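Local coordinates for protein HTH-type transcriptional activator AmpR (Pseudomonas aeruginosa PAO1, PDB 5MMH) that activates transcription of the beta-lactamase gene ampC as a homodimeric LysR-type regulator whose effector domain recognises muropeptides derived from the cell wall, at residues 79-84 / 180-185; 84-89 / 167-172; 119-124 / 173-178. One frame throughout, in Å; residues are numbered along the deposited sequence.

The three contacts lie in the effector-binding domain of AmpR. Contact 1 joins strands 73-86 and 181-187, neighbours in the mixed sheet, at the crossover between the two lobes. Contact 2 takes up strand 73-86 at its far end, sharing T84, its centre about 20 Å from that of contact 1. Contact 3 sets the end of helix 114-121 against 173-178, its centre about 15 Å from that of contact 2 and 17 Å from that of contact 1. Along the chain, contacts 2 and 3 interleave inside the loop closed by contact 1. The return path 167-185 thus runs beside 79-89, bonded to it through L83-V177, T84-T175 and E80-S178; contacts 2 and 3 hold it within the second lobe.

Contact 1: 79-84 / 180-185; sequences FEAPLT and GSYWLT
Y182 leaves its strand with CG beside the backbone N and anti to the carbonyl carbon (chi1 -72°), which brings the ring toward F79 and A81. Its CB passes 4.1 Å from F79 O. Farther along, Y182 CD2 touches F79 CE1 at 3.8 Å, and Y182 CE2 meets the methyl carbon A81 CB at 3.5 Å. The two aromatic rings cross obliquely, planes at 61°. F65, edge-to-face, and F22 add further aromatic contacts to the tyrosine ring. The backbones pair antiparallel: Y182 N donates to F79 O (3.0 Å), nearly along the C=O axis, and A81 N donates almost straight to G180 O (3.2 Å). Between these bonds E80 and S181 form a non-hydrogen-bonded pair whose side chains spread apart, S181 OG still coming 3.9 Å from E80 CG. E80 OE1 turns to S178 OG, and E80 O accepts from R214. Past the last direct bond, a water gives a hydrogen bond to A81 O and takes one from G180 N, prolonging the pairing. Here the chain passes from one lobe to the other and back: the paired crossover strands characteristic of the periplasmic-binding-protein fold of LysR effector domains.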
# COMPACT_ATOMS: atom_id res chain seq x y z
N PHE A 79 -19.57 -7.21 -1.21
CA PHE A 79 -19.33 -8.65 -1.09
C PHE A 79 -18.36 -8.89 0.07
O PHE A 79 -17.59 -8.00 0.44
CB PHE A 79 -18.79 -9.26 -2.40
CG PHE A 79 -17.58 -8.53 -3.01
CD1 PHE A 79 -16.29 -8.83 -2.60
CD2 PHE A 79 -17.74 -7.60 -4.03
CE1 PHE A 79 -15.18 -8.18 -3.17
CE2 PHE A 79 -16.64 -6.95 -4.60
CZ PHE A 79 -15.35 -7.24 -4.17
N GLU A 80 -18.44 -10.10 0.64
CA GLU A 80 -17.53 -10.55 1.69
C GLU A 80 -16.10 -10.69 1.17
O GLU A 80 -15.86 -11.01 0.00
CB GLU A 80 -17.94 -11.93 2.23
CG GLU A 80 -19.16 -12.01 3.12
CD GLU A 80 -19.52 -13.45 3.51
OE1 GLU A 80 -18.77 -14.05 4.32
OE2 GLU A 80 -20.54 -14.00 3.01
N ALA A 81 -15.13 -10.49 2.06
CA ALA A 81 -13.73 -10.75 1.74
C ALA A 81 -13.16 -11.61 2.85
O ALA A 81 -12.52 -11.09 3.78
CB ALA A 81 -12.93 -9.46 1.55
N PRO A 82 -13.37 -12.93 2.80
CA PRO A 82 -12.81 -13.80 3.83
C PRO A 82 -11.30 -13.77 3.77
O PRO A 82 -10.69 -13.62 2.71
CB PRO A 82 -13.35 -15.19 3.48
CG PRO A 82 -14.41 -14.95 2.45
CD PRO A 82 -14.03 -13.71 1.74
N LEU A 83 -10.69 -13.93 4.93
CA LEU A 83 -9.25 -13.87 5.10
C LEU A 83 -8.66 -15.28 5.09
O LEU A 83 -9.21 -16.20 5.69
CB LEU A 83 -8.89 -13.18 6.41
CG LEU A 83 -9.32 -11.72 6.57
CD1 LEU A 83 -8.76 -11.13 7.85
CD2 LEU A 83 -8.86 -10.92 5.36
N THR A 84 -7.52 -15.43 4.41
CA THR A 84 -6.80 -16.70 4.42
C THR A 84 -5.30 -16.44 4.53
O THR A 84 -4.82 -15.32 4.31
CB THR A 84 -7.12 -17.53 3.17
OG1 THR A 84 -6.90 -18.91 3.46
CG2 THR A 84 -6.24 -17.11 1.97
N GLY A 180 -15.09 -9.39 7.58
CA GLY A 180 -15.60 -8.14 7.05
C GLY A 180 -15.93 -8.25 5.58
O GLY A 180 -15.72 -9.28 4.94
N SER A 181 -16.48 -7.16 5.05
CA SER A 181 -16.90 -7.03 3.67
C SER A 181 -16.36 -5.72 3.12
O SER A 181 -15.88 -4.87 3.87
CB SER A 181 -18.43 -7.05 3.54
OG SER A 181 -18.97 -8.22 4.12
N TYR A 182 -16.44 -5.57 1.80
CA TYR A 182 -16.26 -4.28 1.16
C TYR A 182 -17.61 -3.60 1.04
O TYR A 182 -18.62 -4.25 0.73
CB TYR A 182 -15.59 -4.45 -0.21
CG TYR A 182 -14.14 -4.83 -0.06
CD1 TYR A 182 -13.21 -3.89 0.38
CD2 TYR A 182 -13.71 -6.13 -0.30
CE1 TYR A 182 -11.88 -4.23 0.55
CE2 TYR A 182 -12.37 -6.47 -0.14
CZ TYR A 182 -11.46 -5.51 0.29
OH TYR A 182 -10.14 -5.82 0.48
N TRP A 183 -17.63 -2.30 1.28
CA TRP A 183 -18.85 -1.49 1.35
C TRP A 183 -18.70 -0.26 0.47
O TRP A 183 -17.64 0.36 0.43
CB TRP A 183 -19.13 -1.02 2.79
CG TRP A 183 -19.30 -2.15 3.77
CD1 TRP A 183 -18.30 -2.89 4.36
CD2 TRP A 183 -20.54 -2.67 4.27
NE1 TRP A 183 -18.85 -3.83 5.20
CE2 TRP A 183 -20.22 -3.73 5.15
CE3 TRP A 183 -21.88 -2.35 4.05
CZ2 TRP A 183 -21.21 -4.46 5.82
CZ3 TRP A 183 -22.85 -3.08 4.71
CH2 TRP A 183 -22.51 -4.12 5.58
N LEU A 184 -19.78 0.13 -0.21
CA LEU A 184 -19.85 1.45 -0.82
C LEU A 184 -20.50 2.40 0.19
O LEU A 184 -21.68 2.24 0.53
CB LEU A 184 -20.62 1.41 -2.13
CG LEU A 184 -20.83 2.76 -2.79
CD1 LEU A 184 -19.51 3.31 -3.38
CD2 LEU A 184 -21.88 2.63 -3.86
N THR A 185 -19.74 3.38 0.68
CA THR A 185 -20.22 4.27 1.72
C THR A 185 -20.34 5.69 1.20
O THR A 185 -19.71 6.06 0.20
CB THR A 185 -19.31 4.24 2.96
OG1 THR A 185 -18.20 5.14 2.79
CG2 THR A 185 -18.80 2.85 3.22
O HOH W 1 -12.97 -10.86 6.16

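Contact 2: 84-89 / 167-172; sequences TVLCCP and ESIRRP
R171 holds CG anti to its backbone N (chi1 -178°) and stays extended to NE, so the side chain crosses that of T84 at about a right angle. I169 and C87 both place their first branch, CG1 and SG, in the crowded position between N and carbonyl carbon (chi1 71° and 59°), and each has an apolar partner. I169 CD1 presses on L86, reaching L86 CB at 3.7 Å and lying close to CD2 as well; L143 and L164 add to this cluster. C87 SG rests 3.7 Å from P172 CG, the same ring carbon that V85 CG1 meets from 3.6 Å. Between these two groups runs a single antiparallel bridge, C87 with R170. C87 N donates to R170 O at 3.1 Å, and R170 N donates to C87 O at 2.9 Å, the latter nearly along the C=O axis. R170 O is also approached by L86 CA, a CA-H...O contact of 3.5 Å. At the far end the aliphatic part of R170, CG and CD, lies against the P89 ring at the start of helix 89-93. T84 CB stands 3.7 Å above one face of the R171 guanidinium, offset toward its rim. T84 OG1 is nearby but bonds T175 O instead. The R171 guanidinium is met by F173 O, A174 O and a salt bridge to E176; two carbonyls and a carboxylate probably fix its position, balance its charge and tie residues 173-176 to R171 beside strand 73-86.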
# COMPACT_ATOMS: atom_id res chain seq x y z
N THR A 84 -7.52 -15.43 4.41
CA THR A 84 -6.80 -16.70 4.42
C THR A 84 -5.30 -16.44 4.53
O THR A 84 -4.82 -15.32 4.31
CB THR A 84 -7.12 -17.53 3.17
OG1 THR A 84 -6.90 -18.91 3.46
CG2 THR A 84 -6.24 -17.11 1.97
N VAL A 85 -4.56 -17.50 4.85
CA VAL A 85 -3.11 -17.44 4.94
C VAL A 85 -2.51 -17.42 3.54
O VAL A 85 -2.85 -18.26 2.69
CB VAL A 85 -2.57 -18.63 5.75
CG1 VAL A 85 -1.09 -18.79 5.51
CG2 VAL A 85 -2.86 -18.44 7.23
N LEU A 86 -1.62 -16.45 3.28
CA LEU A 86 -0.94 -16.31 2.00
C LEU A 86 0.55 -16.13 2.25
O LEU A 86 0.94 -15.41 3.17
CB LEU A 86 -1.50 -15.13 1.20
CG LEU A 86 -2.98 -15.26 0.80
CD1 LEU A 86 -3.49 -13.94 0.26
CD2 LEU A 86 -3.16 -16.34 -0.25
N CYS A 87 1.38 -16.78 1.43
CA CYS A 87 2.82 -16.74 1.65
C CYS A 87 3.55 -17.08 0.35
O CYS A 87 2.93 -17.46 -0.64
CB CYS A 87 3.25 -17.69 2.76
SG CYS A 87 2.82 -19.42 2.46
N CYS A 88 4.87 -16.91 0.37
CA CYS A 88 5.68 -17.28 -0.79
C CYS A 88 5.87 -18.80 -0.86
O CYS A 88 5.71 -19.50 0.15
CB CYS A 88 7.03 -16.57 -0.74
SG CYS A 88 8.12 -17.07 0.60
N PRO A 89 6.17 -19.33 -2.05
CA PRO A 89 6.44 -20.78 -2.18
C PRO A 89 7.53 -21.29 -1.24
O PRO A 89 7.36 -22.34 -0.61
CB PRO A 89 6.85 -20.94 -3.65
CG PRO A 89 6.30 -19.74 -4.34
CD PRO A 89 6.28 -18.63 -3.35
N GLU A 167 0.82 -17.93 -9.83
CA GLU A 167 1.58 -18.73 -8.87
C GLU A 167 2.69 -17.93 -8.19
O GLU A 167 3.55 -18.52 -7.52
CB GLU A 167 2.17 -19.99 -9.51
CG GLU A 167 1.21 -21.17 -9.57
CD GLU A 167 1.84 -22.40 -10.21
OE1 GLU A 167 2.16 -22.36 -11.42
OE2 GLU A 167 2.02 -23.41 -9.49
N SER A 168 2.68 -16.60 -8.32
CA SER A 168 3.69 -15.80 -7.64
C SER A 168 3.52 -15.80 -6.13
O SER A 168 4.49 -15.54 -5.41
CB SER A 168 3.71 -14.38 -8.20
OG SER A 168 2.62 -13.60 -7.73
N ILE A 169 2.31 -16.10 -5.61
CA ILE A 169 2.15 -16.43 -4.19
C ILE A 169 1.20 -17.60 -4.04
O ILE A 169 0.44 -17.96 -4.95
CB ILE A 169 1.66 -15.25 -3.32
CG1 ILE A 169 0.21 -14.93 -3.62
CG2 ILE A 169 2.55 -14.01 -3.46
CD1 ILE A 169 -0.56 -14.73 -2.35
N ARG A 170 1.23 -18.21 -2.85
CA ARG A 170 0.58 -19.48 -2.62
C ARG A 170 -0.39 -19.39 -1.45
O ARG A 170 -0.21 -18.61 -0.52
CB ARG A 170 1.61 -20.60 -2.36
CG ARG A 170 2.52 -20.86 -3.57
CD ARG A 170 2.96 -22.32 -3.71
NE ARG A 170 1.89 -23.18 -4.20
CZ ARG A 170 1.19 -24.03 -3.44
NH1 ARG A 170 1.47 -24.15 -2.14
NH2 ARG A 170 0.22 -24.76 -3.98
N ARG A 171 -1.43 -20.20 -1.54
CA ARG A 171 -2.39 -20.42 -0.45
C ARG A 171 -2.13 -21.79 0.15
O ARG A 171 -2.50 -22.81 -0.45
CB ARG A 171 -3.82 -20.33 -0.98
CG ARG A 171 -4.88 -20.49 0.09
CD ARG A 171 -6.26 -20.31 -0.50
NE ARG A 171 -7.29 -20.49 0.51
CZ ARG A 171 -8.52 -20.00 0.40
NH1 ARG A 171 -8.85 -19.30 -0.67
NH2 ARG A 171 -9.40 -20.20 1.37
N PRO A 172 -1.48 -21.88 1.32
CA PRO A 172 -1.12 -23.21 1.85
C PRO A 172 -2.25 -23.97 2.53
O PRO A 172 -2.15 -25.20 2.60
CB PRO A 172 -0.01 -22.89 2.87
CG PRO A 172 -0.17 -21.44 3.19
CD PRO A 172 -0.69 -20.80 1.94

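Contact 3: 119-124 / 173-178; sequences FQAAGL and FATEVS
The close part of this small surface contact is built round two methyl groups. T175 sets CG2 anti to its backbone N and OG1 beside that N (chi1 -61°), which sends the methyl against the peptide link between A121 and A122: T175 CG2 is 3.6 Å from A121 C and equally near A122 N. From the helix side A121 points its own methyl toward the loop, where A121 CB comes to 3.4 Å from the carbonyl oxygen E176 O. The same methyl also meets the threonine, A121 CB to T175 CG2 being 3.7 Å. Around this spot the fit is looser. A122 CB lies 4.0 Å from T175 CG2, and V177 CB stands 4.2 Å from A121 CB. V177 also packs on L117 and W118, one turn earlier in helix 114-121, and on L83. On the solvent side, A121 as a whole stays at the exposed edge of the contact although its methyl is tightly met by the loop. E176, exposed too, starts away from the helix, and its carboxylate pairs with R171. The two segments meet by van der Waals contact alone; the polar ties lie just beside it, with T175 O accepting from W118 NE1 and from T84 OG1, and V177 pairing by backbone with L83. The helix ends here in a Schellman motif. G123 turns to positive phi (82°), L124 N returns to F119 O at 3.0 Å, and G123 N binds Q120 O. The arrangement is a helix C-terminus docked on an irregular connecting segment within the second lobe, just before the chain returns along 181-187 to the first lobe of this periplasmic-binding-protein-like domain.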
# COMPACT_ATOMS: atom_id res chain seq x y z
N PHE A 119 -7.10 -18.76 13.56
CA PHE A 119 -6.65 -19.98 14.23
C PHE A 119 -7.84 -20.77 14.75
O PHE A 119 -7.92 -21.99 14.57
CB PHE A 119 -5.68 -19.63 15.37
CG PHE A 119 -4.25 -19.39 14.91
CD1 PHE A 119 -3.67 -20.19 13.94
CD2 PHE A 119 -3.51 -18.34 15.43
CE1 PHE A 119 -2.36 -19.96 13.51
CE2 PHE A 119 -2.21 -18.10 15.01
CZ PHE A 119 -1.63 -18.91 14.04
N GLN A 120 -8.80 -20.09 15.39
CA GLN A 120 -10.05 -20.72 15.77
C GLN A 120 -10.66 -21.47 14.60
O GLN A 120 -10.86 -22.69 14.66
CB GLN A 120 -11.03 -19.67 16.27
CG GLN A 120 -10.87 -19.28 17.69
CD GLN A 120 -12.12 -18.60 18.17
OE1 GLN A 120 -13.09 -18.47 17.41
NE2 GLN A 120 -12.11 -18.16 19.42
N ALA A 121 -10.94 -20.76 13.51
CA ALA A 121 -11.53 -21.39 12.34
C ALA A 121 -10.73 -22.61 11.88
O ALA A 121 -11.30 -23.54 11.29
CB ALA A 121 -11.64 -20.38 11.20
N ALA A 122 -9.43 -22.65 12.15
CA ALA A 122 -8.61 -23.80 11.81
C ALA A 122 -8.62 -24.88 12.88
O ALA A 122 -7.98 -25.92 12.69
CB ALA A 122 -7.16 -23.37 11.55
N GLY A 123 -9.31 -24.66 13.99
CA GLY A 123 -9.35 -25.66 15.04
C GLY A 123 -8.14 -25.63 15.95
O GLY A 123 -7.63 -26.70 16.32
N LEU A 124 -7.66 -24.45 16.31
CA LEU A 124 -6.52 -24.24 17.18
C LEU A 124 -6.89 -23.18 18.21
O LEU A 124 -7.86 -22.43 18.02
CB LEU A 124 -5.28 -23.81 16.38
CG LEU A 124 -4.70 -24.79 15.35
CD1 LEU A 124 -3.61 -24.14 14.50
CD2 LEU A 124 -4.15 -26.03 16.03
N PHE A 173 -3.29 -23.31 3.04
CA PHE A 173 -4.37 -24.00 3.73
C PHE A 173 -5.73 -23.59 3.17
O PHE A 173 -5.89 -22.52 2.56
CB PHE A 173 -4.36 -23.72 5.24
CG PHE A 173 -3.01 -23.88 5.87
CD1 PHE A 173 -2.43 -25.14 6.02
CD2 PHE A 173 -2.31 -22.77 6.31
CE1 PHE A 173 -1.18 -25.28 6.60
CE2 PHE A 173 -1.05 -22.91 6.89
CZ PHE A 173 -0.49 -24.16 7.04
N ALA A 174 -6.72 -24.44 3.42
CA ALA A 174 -8.09 -24.19 2.98
C ALA A 174 -8.87 -23.28 3.93
O ALA A 174 -9.80 -22.59 3.50
CB ALA A 174 -8.84 -25.51 2.81
N THR A 175 -8.50 -23.25 5.21
CA THR A 175 -9.28 -22.52 6.20
C THR A 175 -9.40 -21.04 5.85
O THR A 175 -8.39 -20.38 5.54
CB THR A 175 -8.64 -22.70 7.58
OG1 THR A 175 -8.63 -24.08 7.94
CG2 THR A 175 -9.43 -21.94 8.64
N GLU A 176 -10.63 -20.52 5.89
CA GLU A 176 -10.93 -19.09 5.81
C GLU A 176 -11.58 -18.64 7.11
O GLU A 176 -12.05 -19.46 7.91
CB GLU A 176 -11.91 -18.75 4.68
CG GLU A 176 -11.52 -19.15 3.30
CD GLU A 176 -12.58 -18.78 2.30
OE1 GLU A 176 -13.74 -18.56 2.73
OE2 GLU A 176 -12.28 -18.70 1.09
N VAL A 177 -11.66 -17.33 7.29
CA VAL A 177 -12.47 -16.72 8.33
C VAL A 177 -13.06 -15.43 7.78
O VAL A 177 -12.37 -14.65 7.11
CB VAL A 177 -11.67 -16.47 9.62
CG1 VAL A 177 -10.43 -15.57 9.33
CG2 VAL A 177 -12.55 -15.86 10.68
N SER A 178 -14.34 -15.21 8.07
CA SER A 178 -15.09 -14.07 7.57
C SER A 178 -15.10 -12.99 8.64
O SER A 178 -15.78 -13.12 9.65
CB SER A 178 -16.53 -14.48 7.23
OG SER A 178 -16.63 -15.10 5.96